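Local coordinates for protein beta-phosphoglucomutase (PDB 3DV9) that probably interconverts beta-glucose 1-phosphate and glucose 6-phosphate as a magnesium-dependent phosphomutase of the haloacid dehalogenase superfamily, at residues Gly32-Asp36 with Arg141-Phe146. Numbering follows the deposited sequence.
Sequences GVLFD and RLNHNF
In the Rossmann-like HAD core, loop 32-36 after strand 25-29 packs on the last turn of helix 139-145, which follows the neighbouring strand 126-130. D29, at the strand's end, and D31 just after it bind magnesium in what looks like the HAD-type DxDx(T/V) motif. The loop curls back so that G32 N and F35 O hydrogen-bond at 2.8 Å; at G32 (phi/psi 80/5) a CB would jam against the preceding carbonyl O. The nearest CA pairs are L34-L142 (8.9 Å) and F35-N145 (9.2 Å). F35 (chi1 m) brings its ring between R141 and F146. R141 (chi1 t) sets NH2 over one face, 3.5 Å from F35 CE1; its NH1 hydrogen-bonds to A107 O. L142 CD2 lies 3.9 Å from F35 CE2 and 4.1 Å from L34 CD1. N145 (chi1 m) meets the ring edge, CG 3.6 Å from F35 CE1. F146, leaving helical geometry, stacks edge-to-face on the opposite face of F35 (centroids 5.5 Å, planes 61°); its CZ is 3.9 Å from L34 CB. No hydrogen bond links the segments: F35 packs against apolar side chains and polar groups, the N145 amide being satisfied by R141 O (ND2, 2.8 Å) and R109 (OD1).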
loop_
_atom_site.group_PDB
_atom_site.type_symbol
_atom_site.label_atom_id
_atom_site.label_comp_id
_atom_site.label_asym_id
_atom_site.label_seq_id
_atom_site.Cartn_x
_atom_site.Cartn_y
_atom_site.Cartn_z
ATOM N N GLY A 32 2.593 -6.412 2.359
ATOM C CA GLY A 32 1.440 -7.147 1.877
ATOM C C GLY A 32 1.221 -7.074 0.375
ATOM O O GLY A 32 0.206 -7.568 -0.126
ATOM N N VAL A 33 2.160 -6.444 -0.352
ATOM C CA VAL A 33 2.071 -6.383 -1.832
ATOM C C VAL A 33 3.396 -6.848 -2.423
ATOM O O VAL A 33 3.444 -7.809 -3.211
ATOM C CB VAL A 33 1.703 -4.937 -2.297
ATOM C CG1 VAL A 33 1.893 -4.782 -3.832
ATOM C CG2 VAL A 33 0.246 -4.593 -1.843
ATOM N N LEU A 34 4.476 -6.152 -2.048
ATOM C CA LEU A 34 5.859 -6.567 -2.396
ATOM C C LEU A 34 6.439 -7.647 -1.486
ATOM O O LEU A 34 7.041 -8.607 -1.977
ATOM C CB LEU A 34 6.791 -5.348 -2.503
ATOM C CG LEU A 34 6.300 -4.292 -3.510
ATOM C CD1 LEU A 34 7.338 -3.164 -3.466
ATOM C CD2 LEU A 34 6.158 -4.865 -4.945
ATOM N N PHE A 35 6.262 -7.467 -0.172
ATOM C CA PHE A 35 6.774 -8.389 0.810
ATOM C C PHE A 35 5.630 -8.970 1.621
ATOM O O PHE A 35 4.672 -8.246 1.956
ATOM C CB PHE A 35 7.741 -7.678 1.778
ATOM C CG PHE A 35 9.069 -7.299 1.168
ATOM C CD1 PHE A 35 10.005 -8.258 0.829
ATOM C CD2 PHE A 35 9.391 -5.942 0.974
ATOM C CE1 PHE A 35 11.248 -7.913 0.306
ATOM C CE2 PHE A 35 10.666 -5.570 0.423
ATOM C CZ PHE A 35 11.588 -6.581 0.094
ATOM N N ASP A 36 5.749 -10.242 2.011
ATOM C CA ASP A 36 4.728 -10.818 2.866
ATOM C C ASP A 36 5.132 -10.502 4.332
ATOM O O ASP A 36 5.544 -11.370 5.101
ATOM C CB ASP A 36 4.605 -12.323 2.603
ATOM C CG ASP A 36 3.446 -12.945 3.371
ATOM O OD1 ASP A 36 2.580 -12.176 3.870
ATOM O OD2 ASP A 36 3.429 -14.195 3.470
ATOM N N ARG A 141 17.210 -3.496 0.941
ATOM C CA ARG A 141 16.316 -4.665 0.968
ATOM C C ARG A 141 15.475 -4.772 -0.314
ATOM O O ARG A 141 15.305 -5.867 -0.872
ATOM C CB ARG A 141 15.395 -4.647 2.186
ATOM C CG ARG A 141 14.649 -5.967 2.387
ATOM C CD ARG A 141 15.328 -6.880 3.502
ATOM N NE ARG A 141 15.090 -8.333 3.300
ATOM C CZ ARG A 141 13.812 -8.859 3.320
ATOM N NH1 ARG A 141 13.728 -10.189 3.118
ATOM N NH2 ARG A 141 12.611 -8.069 3.535
ATOM N N LEU A 142 14.965 -3.643 -0.780
ATOM C CA LEU A 142 14.262 -3.623 -2.051
ATOM C C LEU A 142 15.173 -4.011 -3.199
ATOM O O LEU A 142 14.758 -4.769 -4.081
ATOM C CB LEU A 142 13.654 -2.243 -2.296
ATOM C CG LEU A 142 12.372 -1.945 -1.531
ATOM C CD1 LEU A 142 12.118 -0.456 -1.551
ATOM C CD2 LEU A 142 11.200 -2.704 -2.191
ATOM N N ASN A 143 16.406 -3.487 -3.202
ATOM C CA ASN A 143 17.385 -3.791 -4.259
ATOM C C ASN A 143 17.715 -5.270 -4.325
ATOM O O ASN A 143 17.863 -5.828 -5.411
ATOM C CB ASN A 143 18.688 -2.996 -4.086
ATOM C CG ASN A 143 19.697 -3.260 -5.220
ATOM O OD1 ASN A 143 19.381 -3.088 -6.409
ATOM N ND2 ASN A 143 20.904 -3.679 -4.854
ATOM N N HIS A 144 17.875 -5.905 -3.165
ATOM C CA HIS A 144 18.247 -7.311 -3.059
ATOM C C HIS A 144 17.135 -8.253 -3.580
ATOM O O HIS A 144 17.396 -9.395 -4.004
ATOM C CB HIS A 144 18.491 -7.565 -1.565
ATOM C CG HIS A 144 18.781 -8.986 -1.210
ATOM N ND1 HIS A 144 19.877 -9.668 -1.691
ATOM C CD2 HIS A 144 18.136 -9.841 -0.385
ATOM C CE1 HIS A 144 19.890 -10.891 -1.188
ATOM N NE2 HIS A 144 18.843 -11.023 -0.391
ATOM N N ASN A 145 15.887 -7.790 -3.469
ATOM C CA ASN A 145 14.721 -8.621 -3.786
ATOM C C ASN A 145 14.121 -8.297 -5.140
ATOM O O ASN A 145 13.530 -9.135 -5.772
ATOM C CB ASN A 145 13.667 -8.543 -2.691
ATOM C CG ASN A 145 14.080 -9.283 -1.484
ATOM O OD1 ASN A 145 13.782 -10.471 -1.350
ATOM N ND2 ASN A 145 14.812 -8.613 -0.597
ATOM N N PHE A 146 14.286 -7.048 -5.572
ATOM C CA PHE A 146 13.732 -6.577 -6.857
ATOM C C PHE A 146 14.849 -5.826 -7.611
ATOM O O PHE A 146 14.804 -4.576 -7.718
ATOM C CB PHE A 146 12.484 -5.678 -6.574
ATOM C CG PHE A 146 11.457 -6.353 -5.689
ATOM C CD1 PHE A 146 10.670 -7.390 -6.183
ATOM C CD2 PHE A 146 11.313 -5.979 -4.341
ATOM C CE1 PHE A 146 9.709 -8.045 -5.341
ATOM C CE2 PHE A 146 10.390 -6.611 -3.493
ATOM C CZ PHE A 146 9.583 -7.659 -3.981
#